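Local coordinates for 5' nucleotidase family protein (Staphylococcus aureus subsp. aureus, PDB 4Q7F) that belongs to the 5'-nucleotidase family, joining a calcineurin-like phosphoesterase domain that holds manganese and magnesium ions to a 5'-nucleotidase C-terminal domain, at residues L48-H53 with L292-D297; F96-A101 with L126-L131; G153-G158 with E282-E287; A260-G265 with E287-L292. One frame throughout, in Å; residues are numbered along the deposited sequence.

Contact 1: L48-H53 with L292-D297; sequences LLLANH and LPVIDD
With CG of Leu50 anti to its backbone N (chi1 -171°) and CG1 of Val294 anti to its own, the two branched side chains lie alongside each other, running opposite ways, and Leu50 CG lies 3.6 Å from Val294 CG1. The second methyl of the valine, CG2, sits 3.8 Å from Ala51 CB, so each branch of Val294 meets a different residue of helix 48-59. The pair illustrates how a helix is fixed to the outer edge of the calcineurin-like sandwich, whose paired β sheets are flanked by helices: it packs where edge strand 284-293 runs out into a loop, and Val271 of strand 270-278 extends the apolar patch. Leu50 CD1 comes within 3.4 Å of Ile295 O, a carbonyl oxygen buried here with no hydrogen-bonding partner in the model. His53 and Asp297 reach toward each other tip to tip. NE2 of His53 donates to the syn lone pair of Asp297 OD2 at 2.9 Å, bent to 133° at the hydrogen, and makes a weak second bond to Asp297 OD1 at 3.0 Å. The carboxylate plane is turned 69° from the ring. Gln57 NE2 also binds OD2, and the backbone N atoms of Thr299 and Phe300 hold OD1, fixing the carboxylate's rotation.

Contact 2: F96-A101 with L126-L131; sequences FYNRMA and LNYPVL
Asn98 OD1 accepts the backbone N-H of Asn127 at 2.8 Å, the donor lying 35° from the plane of the side-chain carbonyl. The bond belongs to a reciprocal pair that ties the C-terminal part of helix 91-99 to the loop leaving helix 116-125 in the calcineurin-like phosphoesterase domain: Asn127 ND2 returns a bond to the backbone, reaching Asn98 O at 3.0 Å, nearly in the plane of its own amide. The two side-chain amides overlap, pointing opposite ways, and lie stacked with their planes 26° apart. CG of Asn127 stands between its backbone N and carbonyl carbon (chi1 66°), the crowded position, which puts CG 3.1 Å from Asn98 OD1. Asn98 ND2 donates to Arg125 O, the last residue of helix 116-125, so both ends of the Asn98 amide are held. A water bridges the same two segments, 2.7 Å from both Tyr97 O and Asn127 OD1. Beneath this polar layer the contact is mostly apolar: Leu126 CD2 lies 4.1 Å from Tyr97 CB, which also meets the edge of the Tyr128 ring. Tyr97 carries its own hydroxyl off to Asp69, whereas Tyr128 OH comes obliquely against the Tyr97 ring, 3.3 Å from CD2.

Contact 3: G153-G158 with E282-E287; sequences GDQTVG and ENLSVE
Gln155 and Leu284 form the closer-knit, inner part of this contact, and even there the fit is moderate: Leu284 CD1 approaches Gln155 CB at 4.2 Å. Leu284 is steadied by neighbours on several strands, touching Val152, Ile201 and Thr278. It therefore enters the space between the two sheets of the calcineurin-like sandwich, since strand 155-163 belongs to the six-stranded sheet and strand 284-293 is an outermost strand of the five-stranded one. The case illustrates how facing sheets can meet at their ends mainly through side chains, for the CA atoms of Gln155 and Asn283 stay 7.8 Å apart. CG of Gln155 lies anti to its carbonyl carbon (chi1 -58°), and in one of the two modelled conformers of this residue a bend at the next torsion (chi2 -57°) brings CD to 3.9 Å from Glu282 O.

Toward the solvent the contact thins out. Asp154 and Glu282, both exposed, cross at about a right angle with their carboxylate planes 69° apart, and Asp154 OD2 stands 3.7 Å from Glu282 OE2. Because Glu282 is poorly ordered, these values are approximate. No hydrogen bond joins the two segments. The solvent side thus brings like charges together, which may slightly favour protonation of one carboxylate, an effect that solvent would damp, and what the segments share is chiefly loose van der Waals contact.

Contact 4: A260-G265 with E287-L292; sequences AVIQPG and ESCELL
Cys289 and Ala260 point their CB atoms at each other, 3.8 Å apart, across the interface between the two sheets of the calcineurin-like β-sandwich. The strands behind them, 260-264 and 287-292, run nearly parallel, 11° apart in direction with axes 7.1 Å from one another, yet no hydrogen bond links them: they sit in different sheets, face to face, and this is a worked example of sandwich packing through alternating side chains. The second strand enters with a classic beta bulge, Glu287 and Ser288 both facing Val275 of the next strand. From Cys289 the SG atom, anti to the backbone N (chi1 169°), is carried over the opposite strand to lie 3.4 Å from Val261 O and 3.5 Å from Ile262 CD1. Ile262 answers with its long branch: CG1, anti to the carbonyl carbon (chi1 -70°), is placed 3.7 Å from SG, and CD1 at its end touches both SG and, at 3.7 Å, Glu290 O. Val261 and Gln263 start away from this interface, and Gln263 spends its amide on Arg250 N and Thr245 OG1. Leu291 completes the row beyond Ile262, its CD2 methyl lying 3.7 Å from Gln263 O and 4.0 Å from Pro264 CA.

Strand 284-293 threads three of the four contacts. Its start serves contact 3, its middle contact 4 and its end contact 1; Glu287 is common to contacts 3 and 4, and Leu292 to contacts 4 and 1. Contacts 3 and 4, with centres 18 Å apart, also touch through Val286 CG1 and Ala260 CB at 4.0 Å. Contact 2 joins the series through helix 48-59, where Leu48 CD2 meets the selenium of Met100, a selenomethionine, at 3.5 Å. Contacts 4 and 2 approach the metal site: the side chain of Gln263 is about 9 Å from both the manganese and the magnesium ion, and that of Tyr97 about 11 Å from the manganese.

Contact 1: L48-H53 with L292-D297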
loop_
_atom_site.group_PDB
_atom_site.type_symbol
_atom_site.label_atom_id
_atom_site.label_comp_id
_atom_site.label_asym_id
_atom_site.label_seq_id
_atom_site.Cartn_x
_atom_site.Cartn_y
_atom_site.Cartn_z
ATOM N N LEU A 48 6.329 -11.742 9.506
ATOM C CA LEU A 48 6.811 -11.183 10.746
ATOM C C LEU A 48 7.359 -12.225 11.727
ATOM O O LEU A 48 8.329 -11.967 12.446
ATOM C CB LEU A 48 5.682 -10.368 11.399
ATOM C CG LEU A 48 6.086 -9.553 12.616
ATOM C CD1 LEU A 48 7.021 -8.442 12.193
ATOM C CD2 LEU A 48 4.882 -8.992 13.354
ATOM N N LEU A 49 6.753 -13.393 11.770
ATOM C CA LEU A 49 7.262 -14.426 12.669
ATOM C C LEU A 49 8.740 -14.692 12.359
ATOM O O LEU A 49 9.588 -14.615 13.234
ATOM C CB LEU A 49 6.454 -15.699 12.546
ATOM C CG LEU A 49 5.085 -15.623 13.215
ATOM C CD1 LEU A 49 4.331 -16.907 12.917
ATOM C CD2 LEU A 49 5.222 -15.413 14.726
ATOM N N LEU A 50 9.041 -14.935 11.091
ATOM C CA LEU A 50 10.384 -15.261 10.681
ATOM C C LEU A 50 11.298 -14.042 10.714
ATOM O O LEU A 50 12.436 -14.134 11.176
ATOM C CB LEU A 50 10.362 -15.926 9.307
ATOM C CG LEU A 50 11.631 -16.531 8.778
ATOM C CD1 LEU A 50 12.137 -17.599 9.738
ATOM C CD2 LEU A 50 11.332 -17.124 7.408
ATOM N N ALA A 51 10.797 -12.892 10.272
ATOM C CA ALA A 51 11.614 -11.684 10.322
ATOM C C ALA A 51 11.998 -11.371 11.764
ATOM O O ALA A 51 13.123 -11.005 12.038
ATOM C CB ALA A 51 10.884 -10.517 9.709
ATOM N N ASN A 52 11.064 -11.556 12.694
ATOM C CA ASN A 52 11.349 -11.280 14.089
ATOM C C ASN A 52 12.367 -12.280 14.647
ATOM O O ASN A 52 13.211 -11.918 15.470
ATOM C CB ASN A 52 10.069 -11.289 14.938
ATOM C CG ASN A 52 10.319 -10.875 16.360
ATOM O OD1 ASN A 52 10.672 -9.718 16.637
ATOM N ND2 ASN A 52 10.068 -11.778 17.278
ATOM N N HIS A 53 12.239 -13.548 14.254
ATOM C CA HIS A 53 13.195 -14.581 14.634
ATOM C C HIS A 53 14.621 -14.158 14.188
ATOM O O HIS A 53 15.586 -14.331 14.917
ATOM C CB HIS A 53 12.772 -15.907 14.005
ATOM C CG HIS A 53 13.730 -17.028 14.209
ATOM N ND1 HIS A 53 13.907 -17.646 15.426
ATOM C CD2 HIS A 53 14.519 -17.692 13.328
ATOM C CE1 HIS A 53 14.772 -18.627 15.295
ATOM N NE2 HIS A 53 15.155 -18.679 14.030
ATOM N N LEU A 292 19.089 -7.040 6.300
ATOM C CA LEU A 292 19.395 -8.402 6.604
ATOM C C LEU A 292 18.370 -9.262 5.880
ATOM O O LEU A 292 17.176 -8.980 5.973
ATOM C CB LEU A 292 19.228 -8.636 8.094
ATOM C CG LEU A 292 20.041 -7.781 9.044
ATOM C CD1 LEU A 292 19.734 -8.220 10.468
ATOM C CD2 LEU A 292 21.535 -7.897 8.774
ATOM N N PRO A 293 18.819 -10.311 5.151
ATOM C CA PRO A 293 17.826 -11.155 4.488
ATOM C C PRO A 293 17.024 -11.979 5.491
ATOM O O PRO A 293 17.554 -12.403 6.517
ATOM C CB PRO A 293 18.673 -12.069 3.577
ATOM C CG PRO A 293 20.059 -12.022 4.131
ATOM C CD PRO A 293 20.206 -10.696 4.827
ATOM N N VAL A 294 15.734 -12.153 5.242
ATOM C CA VAL A 294 14.947 -13.012 6.115
ATOM C C VAL A 294 15.030 -14.425 5.533
ATOM O O VAL A 294 14.603 -14.662 4.407
ATOM C CB VAL A 294 13.507 -12.537 6.268
ATOM C CG1 VAL A 294 12.668 -13.588 6.981
ATOM C CG2 VAL A 294 13.482 -11.215 7.035
ATOM N N ILE A 295 15.583 -15.351 6.305
ATOM C CA ILE A 295 15.776 -16.717 5.842
ATOM C C ILE A 295 15.259 -17.732 6.841
ATOM O O ILE A 295 15.105 -17.442 8.017
ATOM C CB ILE A 295 17.277 -17.019 5.564
ATOM C CG1 ILE A 295 18.115 -16.860 6.847
ATOM C CG2 ILE A 295 17.806 -16.121 4.451
ATOM C CD1 ILE A 295 19.600 -17.035 6.647
ATOM N N ASP A 296 14.961 -18.922 6.343
ATOM C CA ASP A 296 14.505 -20.020 7.188
ATOM C C ASP A 296 15.752 -20.579 7.844
ATOM O O ASP A 296 16.865 -20.405 7.335
ATOM C CB ASP A 296 13.828 -21.082 6.313
ATOM C CG ASP A 296 13.300 -22.258 7.098
ATOM O OD1 ASP A 296 12.728 -22.067 8.181
ATOM O OD2 ASP A 296 13.469 -23.392 6.608
ATOM N N ASP A 297 15.597 -21.201 9.002
ATOM C CA ASP A 297 16.723 -21.845 9.651
ATOM C C ASP A 297 16.151 -22.973 10.485
ATOM O O ASP A 297 14.941 -23.065 10.673
ATOM C CB ASP A 297 17.623 -20.862 10.444
ATOM C CG ASP A 297 16.945 -20.290 11.677
ATOM O OD1 ASP A 297 16.063 -20.949 12.241
ATOM O OD2 ASP A 297 17.325 -19.189 12.104
#

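Contact 2: F96-A101 with L126-L131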
loop_
_atom_site.group_PDB
_atom_site.type_symbol
_atom_site.label_atom_id
_atom_site.label_comp_id
_atom_site.label_asym_id
_atom_site.label_seq_id
_atom_site.Cartn_x
_atom_site.Cartn_y
_atom_site.Cartn_z
ATOM N N PHE A 96 0.375 -10.779 18.253
ATOM C CA PHE A 96 1.657 -11.082 17.632
ATOM C C PHE A 96 2.648 -9.968 17.923
ATOM O O PHE A 96 3.770 -10.241 18.381
ATOM C CB PHE A 96 1.550 -11.297 16.102
ATOM C CG PHE A 96 0.983 -12.636 15.711
ATOM C CD1 PHE A 96 1.734 -13.790 15.895
ATOM C CD2 PHE A 96 -0.278 -12.748 15.144
ATOM C CE1 PHE A 96 1.234 -15.030 15.546
ATOM C CE2 PHE A 96 -0.781 -13.985 14.784
ATOM C CZ PHE A 96 -0.034 -15.125 14.982
ATOM N N TYR A 97 2.275 -8.715 17.657
ATOM C CA TYR A 97 3.213 -7.618 17.902
ATOM C C TYR A 97 3.587 -7.512 19.377
ATOM O O TYR A 97 4.751 -7.301 19.728
ATOM C CB TYR A 97 2.685 -6.285 17.384
ATOM C CG TYR A 97 2.908 -6.074 15.914
ATOM C CD1 TYR A 97 2.017 -6.544 14.971
ATOM C CD2 TYR A 97 4.045 -5.414 15.470
ATOM C CE1 TYR A 97 2.251 -6.351 13.611
ATOM C CE2 TYR A 97 4.287 -5.232 14.132
ATOM C CZ TYR A 97 3.391 -5.695 13.209
ATOM O OH TYR A 97 3.676 -5.475 11.879
ATOM N N ASN A 98 2.589 -7.671 20.237
ATOM C CA ASN A 98 2.801 -7.556 21.638
ATOM C C ASN A 98 3.780 -8.573 22.214
ATOM O O ASN A 98 4.570 -8.204 23.085
ATOM C CB ASN A 98 1.461 -7.571 22.415
ATOM C CG ASN A 98 0.769 -6.216 22.413
ATOM O OD1 ASN A 98 1.304 -5.236 21.928
ATOM N ND2 ASN A 98 -0.424 -6.164 22.969
ATOM N N ARG A 99 3.740 -9.831 21.744
ATOM C CA ARG A 99 4.677 -10.859 22.226
ATOM C C ARG A 99 6.107 -10.514 21.884
ATOM O O ARG A 99 7.018 -10.839 22.625
ATOM C CB ARG A 99 4.500 -12.214 21.554
ATOM C CG ARG A 99 3.141 -12.833 21.544
ATOM C CD ARG A 99 3.329 -14.309 21.266
ATOM N NE ARG A 99 2.181 -14.862 20.584
ATOM C CZ ARG A 99 2.219 -15.338 19.351
ATOM N NH1 ARG A 99 1.108 -15.805 18.811
ATOM N NH2 ARG A 99 3.367 -15.379 18.686
HETATM N N MSE A 100 6.288 -9.843 20.757
HETATM C CA MSE A 100 7.640 -9.565 20.246
HETATM C C MSE A 100 8.399 -8.461 20.931
HETATM O O MSE A 100 9.564 -8.211 20.616
HETATM C CB MSE A 100 7.461 -9.237 18.761
HETATM C CG MSE A 100 7.001 -10.503 18.049
HETATM SE SE MSE A 100 6.734 -10.081 16.164
HETATM C CE MSE A 100 6.002 -11.858 15.722
ATOM N N ALA A 101 7.742 -7.744 21.826
ATOM C CA ALA A 101 8.392 -6.655 22.564
ATOM C C ALA A 101 9.087 -5.596 21.714
ATOM O O ALA A 101 10.288 -5.379 21.837
ATOM C CB ALA A 101 9.331 -7.210 23.623
ATOM N N LEU A 126 -1.991 -2.143 21.761
ATOM C CA LEU A 126 -0.552 -2.357 21.618
ATOM C C LEU A 126 0.192 -1.954 22.889
ATOM O O LEU A 126 -0.189 -0.987 23.571
ATOM C CB LEU A 126 0.017 -1.565 20.452
ATOM C CG LEU A 126 -0.464 -1.943 19.048
ATOM C CD1 LEU A 126 -0.097 -0.890 18.010
ATOM C CD2 LEU A 126 0.109 -3.293 18.627
ATOM N N ASN A 127 1.264 -2.678 23.170
ATOM C CA ASN A 127 2.085 -2.440 24.378
ATOM C C ASN A 127 3.343 -1.566 24.147
ATOM O O ASN A 127 4.273 -1.605 24.913
ATOM C CB ASN A 127 2.434 -3.768 25.062
ATOM C CG ASN A 127 3.335 -4.651 24.219
ATOM O OD1 ASN A 127 3.957 -4.199 23.275
ATOM N ND2 ASN A 127 3.407 -5.930 24.569
ATOM N N TYR A 128 3.325 -0.757 23.091
ATOM C CA TYR A 128 4.384 0.192 22.812
ATOM C C TYR A 128 3.736 1.378 22.098
ATOM O O TYR A 128 2.674 1.230 21.523
ATOM C CB TYR A 128 5.478 -0.424 21.938
ATOM C CG TYR A 128 4.959 -1.003 20.642
ATOM C CD1 TYR A 128 4.780 -0.207 19.513
ATOM C CD2 TYR A 128 4.634 -2.335 20.557
ATOM C CE1 TYR A 128 4.301 -0.736 18.334
ATOM C CE2 TYR A 128 4.150 -2.878 19.390
ATOM C CZ TYR A 128 3.989 -2.069 18.281
ATOM O OH TYR A 128 3.516 -2.632 17.144
ATOM N N PRO A 129 4.375 2.555 22.141
ATOM C CA PRO A 129 3.813 3.738 21.513
ATOM C C PRO A 129 3.963 3.806 20.011
ATOM O O PRO A 129 4.938 3.313 19.451
ATOM C CB PRO A 129 4.628 4.882 22.121
ATOM C CG PRO A 129 5.922 4.267 22.474
ATOM C CD PRO A 129 5.556 2.882 22.959
ATOM N N VAL A 130 2.988 4.436 19.369
ATOM C CA VAL A 130 3.038 4.671 17.928
ATOM C C VAL A 130 3.261 6.174 17.783
ATOM O O VAL A 130 2.477 6.977 18.290
ATOM C CB VAL A 130 1.775 4.167 17.220
ATOM C CG1 VAL A 130 1.751 4.640 15.763
ATOM C CG2 VAL A 130 1.728 2.646 17.277
ATOM N N LEU A 131 4.348 6.551 17.112
ATOM C CA LEU A 131 4.733 7.955 17.031
ATOM C C LEU A 131 4.336 8.572 15.698
ATOM O O LEU A 131 4.736 8.076 14.651
ATOM C CB LEU A 131 6.244 8.087 17.236
ATOM C CG LEU A 131 6.774 7.558 18.586
ATOM C CD1 LEU A 131 8.297 7.575 18.578
ATOM C CD2 LEU A 131 6.243 8.370 19.754
HETATM O O HOH W 1 5.638 -5.451 21.512
#

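Contact 3: G153-G158 with E282-E287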
loop_
_atom_site.group_PDB
_atom_site.type_symbol
_atom_site.label_atom_id
_atom_site.label_comp_id
_atom_site.label_asym_id
_atom_site.label_seq_id
_atom_site.Cartn_x
_atom_site.Cartn_y
_atom_site.Cartn_z
ATOM N N GLY A 153 24.171 5.509 27.074
ATOM C CA GLY A 153 25.321 5.977 27.816
ATOM C C GLY A 153 25.011 7.396 28.249
ATOM O O GLY A 153 23.927 7.675 28.736
ATOM N N ASP A 154 25.955 8.298 28.027
ATOM C CA ASP A 154 25.785 9.706 28.382
ATOM C C ASP A 154 25.245 10.556 27.213
ATOM O O ASP A 154 25.353 11.781 27.226
ATOM C CB ASP A 154 27.105 10.284 28.915
ATOM C CG ASP A 154 28.267 10.111 27.944
ATOM O OD1 ASP A 154 28.070 9.527 26.852
ATOM O OD2 ASP A 154 29.384 10.555 28.277
ATOM N N GLN A 155 24.689 9.888 26.204
ATOM C CA GLN A 155 24.116 10.554 25.036
ATOM C C GLN A 155 22.602 10.384 25.055
ATOM O O GLN A 155 22.073 9.556 25.799
ATOM C CB GLN A 155 24.645 9.932 23.739
ATOM C CG GLN A 155 26.155 9.947 23.549
ATOM C CD GLN A 155 26.756 11.340 23.605
ATOM O OE1 GLN A 155 26.958 11.900 24.679
ATOM N NE2 GLN A 155 27.097 11.880 22.444
ATOM N N THR A 156 21.908 11.179 24.247
ATOM C CA THR A 156 20.468 11.066 24.125
ATOM C C THR A 156 20.093 10.884 22.682
ATOM O O THR A 156 20.642 11.545 21.794
ATOM C CB THR A 156 19.745 12.297 24.699
ATOM O OG1 THR A 156 19.962 12.356 26.108
ATOM C CG2 THR A 156 18.243 12.214 24.435
ATOM N N VAL A 157 19.183 9.946 22.454
ATOM C CA VAL A 157 18.636 9.703 21.132
ATOM C C VAL A 157 17.237 10.303 21.087
ATOM O O VAL A 157 16.462 10.127 22.021
ATOM C CB VAL A 157 18.506 8.198 20.828
ATOM C CG1 VAL A 157 17.908 8.000 19.439
ATOM C CG2 VAL A 157 19.854 7.519 20.947
ATOM N N GLY A 158 16.921 10.997 19.993
ATOM C CA GLY A 158 15.612 11.588 19.787
ATOM C C GLY A 158 14.981 10.957 18.559
ATOM O O GLY A 158 15.617 10.869 17.505
ATOM N N GLU A 282 33.605 9.089 23.256
ATOM C CA GLU A 282 32.308 8.467 23.521
ATOM C C GLU A 282 31.160 9.148 22.768
ATOM O O GLU A 282 30.099 9.429 23.327
ATOM C CB GLU A 282 32.055 8.370 25.031
ATOM C CG GLU A 282 33.063 7.457 25.721
ATOM C CD GLU A 282 32.920 7.413 27.231
ATOM O OE1 GLU A 282 33.573 6.550 27.855
ATOM O OE2 GLU A 282 32.166 8.233 27.799
ATOM N N ASN A 283 31.408 9.397 21.485
ATOM C CA ASN A 283 30.437 9.989 20.582
ATOM C C ASN A 283 29.954 8.925 19.609
ATOM O O ASN A 283 30.746 8.320 18.890
ATOM C CB ASN A 283 31.068 11.143 19.812
ATOM C CG ASN A 283 31.514 12.266 20.719
ATOM O OD1 ASN A 283 30.864 12.563 21.723
ATOM N ND2 ASN A 283 32.624 12.906 20.368
ATOM N N LEU A 284 28.647 8.699 19.597
ATOM C CA LEU A 284 28.032 7.714 18.713
ATOM C C LEU A 284 28.081 8.147 17.250
ATOM O O LEU A 284 27.780 9.296 16.929
ATOM C CB LEU A 284 26.570 7.488 19.121
ATOM C CG LEU A 284 26.329 6.727 20.427
ATOM C CD1 LEU A 284 24.901 6.879 20.923
ATOM C CD2 LEU A 284 26.678 5.256 20.244
ATOM N N SER A 285 28.482 7.229 16.378
ATOM C CA SER A 285 28.500 7.489 14.948
ATOM C C SER A 285 28.018 6.233 14.262
ATOM O O SER A 285 28.059 5.138 14.831
ATOM C CB SER A 285 29.896 7.850 14.440
ATOM O OG SER A 285 30.733 6.709 14.398
ATOM N N VAL A 286 27.567 6.395 13.030
ATOM C CA VAL A 286 27.061 5.287 12.261
ATOM C C VAL A 286 28.192 4.325 11.943
ATOM O O VAL A 286 29.200 4.711 11.356
ATOM C CB VAL A 286 26.439 5.753 10.923
ATOM C CG1 VAL A 286 25.998 4.550 10.105
ATOM C CG2 VAL A 286 25.275 6.702 11.157
ATOM N N GLU A 287 28.011 3.071 12.328
ATOM C CA GLU A 287 28.982 2.039 12.043
ATOM C C GLU A 287 28.553 1.295 10.795
ATOM O O GLU A 287 29.335 1.130 9.873
ATOM C CB GLU A 287 29.106 1.084 13.229
ATOM C CG GLU A 287 29.896 -0.180 12.953
ATOM C CD GLU A 287 30.135 -1.007 14.206
ATOM O OE1 GLU A 287 30.718 -0.470 15.168
ATOM O OE2 GLU A 287 29.779 -2.202 14.213
#

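Contact 4: A260-G265 with E287-L292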
loop_
_atom_site.group_PDB
_atom_site.type_symbol
_atom_site.label_atom_id
_atom_site.label_comp_id
_atom_site.label_asym_id
_atom_site.label_seq_id
_atom_site.Cartn_x
_atom_site.Cartn_y
_atom_site.Cartn_z
ATOM N N ALA A 260 22.453 7.503 7.874
ATOM C CA ALA A 260 22.157 6.129 7.505
ATOM C C ALA A 260 20.709 6.125 6.997
ATOM O O ALA A 260 19.787 6.536 7.726
ATOM C CB ALA A 260 22.309 5.188 8.694
ATOM N N VAL A 261 20.513 5.675 5.753
ATOM C CA VAL A 261 19.185 5.636 5.119
ATOM C C VAL A 261 18.721 4.194 4.893
ATOM O O VAL A 261 19.445 3.376 4.302
ATOM C CB VAL A 261 19.197 6.364 3.772
ATOM C CG1 VAL A 261 17.791 6.428 3.196
ATOM C CG2 VAL A 261 19.813 7.750 3.926
ATOM N N ILE A 262 17.504 3.906 5.355
ATOM C CA ILE A 262 16.904 2.592 5.263
ATOM C C ILE A 262 15.464 2.560 4.746
ATOM O O ILE A 262 14.617 3.402 5.119
ATOM C CB ILE A 262 16.800 1.968 6.670
ATOM C CG1 ILE A 262 18.173 1.601 7.215
ATOM C CG2 ILE A 262 15.906 0.729 6.645
ATOM C CD1 ILE A 262 18.771 0.334 6.630
ATOM N N GLN A 263 15.193 1.574 3.892
ATOM C CA GLN A 263 13.833 1.265 3.452
ATOM C C GLN A 263 13.862 -0.262 3.402
ATOM O O GLN A 263 14.612 -0.859 2.607
ATOM C CB GLN A 263 13.413 1.910 2.122
ATOM C CG GLN A 263 11.881 1.843 2.005
ATOM C CD GLN A 263 11.273 2.692 0.915
ATOM O OE1 GLN A 263 10.445 2.215 0.141
ATOM N NE2 GLN A 263 11.648 3.961 0.866
ATOM N N PRO A 264 13.101 -0.911 4.300
ATOM C CA PRO A 264 13.170 -2.340 4.413
ATOM C C PRO A 264 12.103 -3.150 3.689
ATOM O O PRO A 264 11.546 -4.091 4.263
ATOM C CB PRO A 264 13.092 -2.537 5.921
ATOM C CG PRO A 264 12.231 -1.428 6.394
ATOM C CD PRO A 264 12.277 -0.335 5.375
ATOM N N GLY A 265 11.797 -2.795 2.451
ATOM C CA GLY A 265 10.861 -3.576 1.673
ATOM C C GLY A 265 9.456 -3.728 2.257
ATOM O O GLY A 265 8.843 -2.760 2.754
ATOM N N GLU A 287 28.011 3.071 12.328
ATOM C CA GLU A 287 28.982 2.039 12.043
ATOM C C GLU A 287 28.553 1.295 10.795
ATOM O O GLU A 287 29.335 1.130 9.873
ATOM C CB GLU A 287 29.106 1.084 13.229
ATOM C CG GLU A 287 29.896 -0.180 12.953
ATOM C CD GLU A 287 30.135 -1.007 14.206
ATOM O OE1 GLU A 287 30.718 -0.470 15.168
ATOM O OE2 GLU A 287 29.779 -2.202 14.213
ATOM N N SER A 288 27.299 0.859 10.762
ATOM C CA SER A 288 26.774 0.111 9.624
ATOM C C SER A 288 25.291 0.390 9.377
ATOM O O SER A 288 24.555 0.794 10.279
ATOM C CB SER A 288 26.979 -1.394 9.852
ATOM O OG SER A 288 26.240 -1.836 10.973
ATOM N N CYS A 289 24.868 0.149 8.140
ATOM C CA CYS A 289 23.490 0.350 7.707
ATOM C C CYS A 289 23.208 -0.623 6.551
ATOM O O CYS A 289 23.727 -0.443 5.435
ATOM C CB CYS A 289 23.313 1.797 7.265
ATOM S SG CYS A 289 21.765 2.127 6.411
ATOM N N GLU A 290 22.380 -1.640 6.802
ATOM C CA GLU A 290 22.148 -2.662 5.797
ATOM C C GLU A 290 20.812 -3.341 5.965
ATOM O O GLU A 290 20.089 -3.070 6.926
ATOM C CB GLU A 290 23.266 -3.700 5.896
ATOM C CG GLU A 290 23.256 -4.532 7.170
ATOM C CD GLU A 290 24.616 -5.134 7.497
ATOM O OE1 GLU A 290 25.520 -4.382 7.939
ATOM O OE2 GLU A 290 24.768 -6.369 7.352
ATOM N N LEU A 291 20.477 -4.202 5.009
ATOM C CA LEU A 291 19.259 -4.988 5.081
ATOM C C LEU A 291 19.705 -6.386 5.331
ATOM O O LEU A 291 20.607 -6.864 4.676
ATOM C CB LEU A 291 18.458 -4.965 3.773
ATOM C CG LEU A 291 17.953 -3.616 3.273
ATOM C CD1 LEU A 291 17.141 -3.828 1.983
ATOM C CD2 LEU A 291 17.130 -2.880 4.323
ATOM N N LEU A 292 19.089 -7.040 6.300
ATOM C CA LEU A 292 19.395 -8.402 6.604
ATOM C C LEU A 292 18.370 -9.262 5.880
ATOM O O LEU A 292 17.176 -8.980 5.973
ATOM C CB LEU A 292 19.228 -8.636 8.094
ATOM C CG LEU A 292 20.041 -7.781 9.044
ATOM C CD1 LEU A 292 19.734 -8.220 10.468
ATOM C CD2 LEU A 292 21.535 -7.897 8.774
#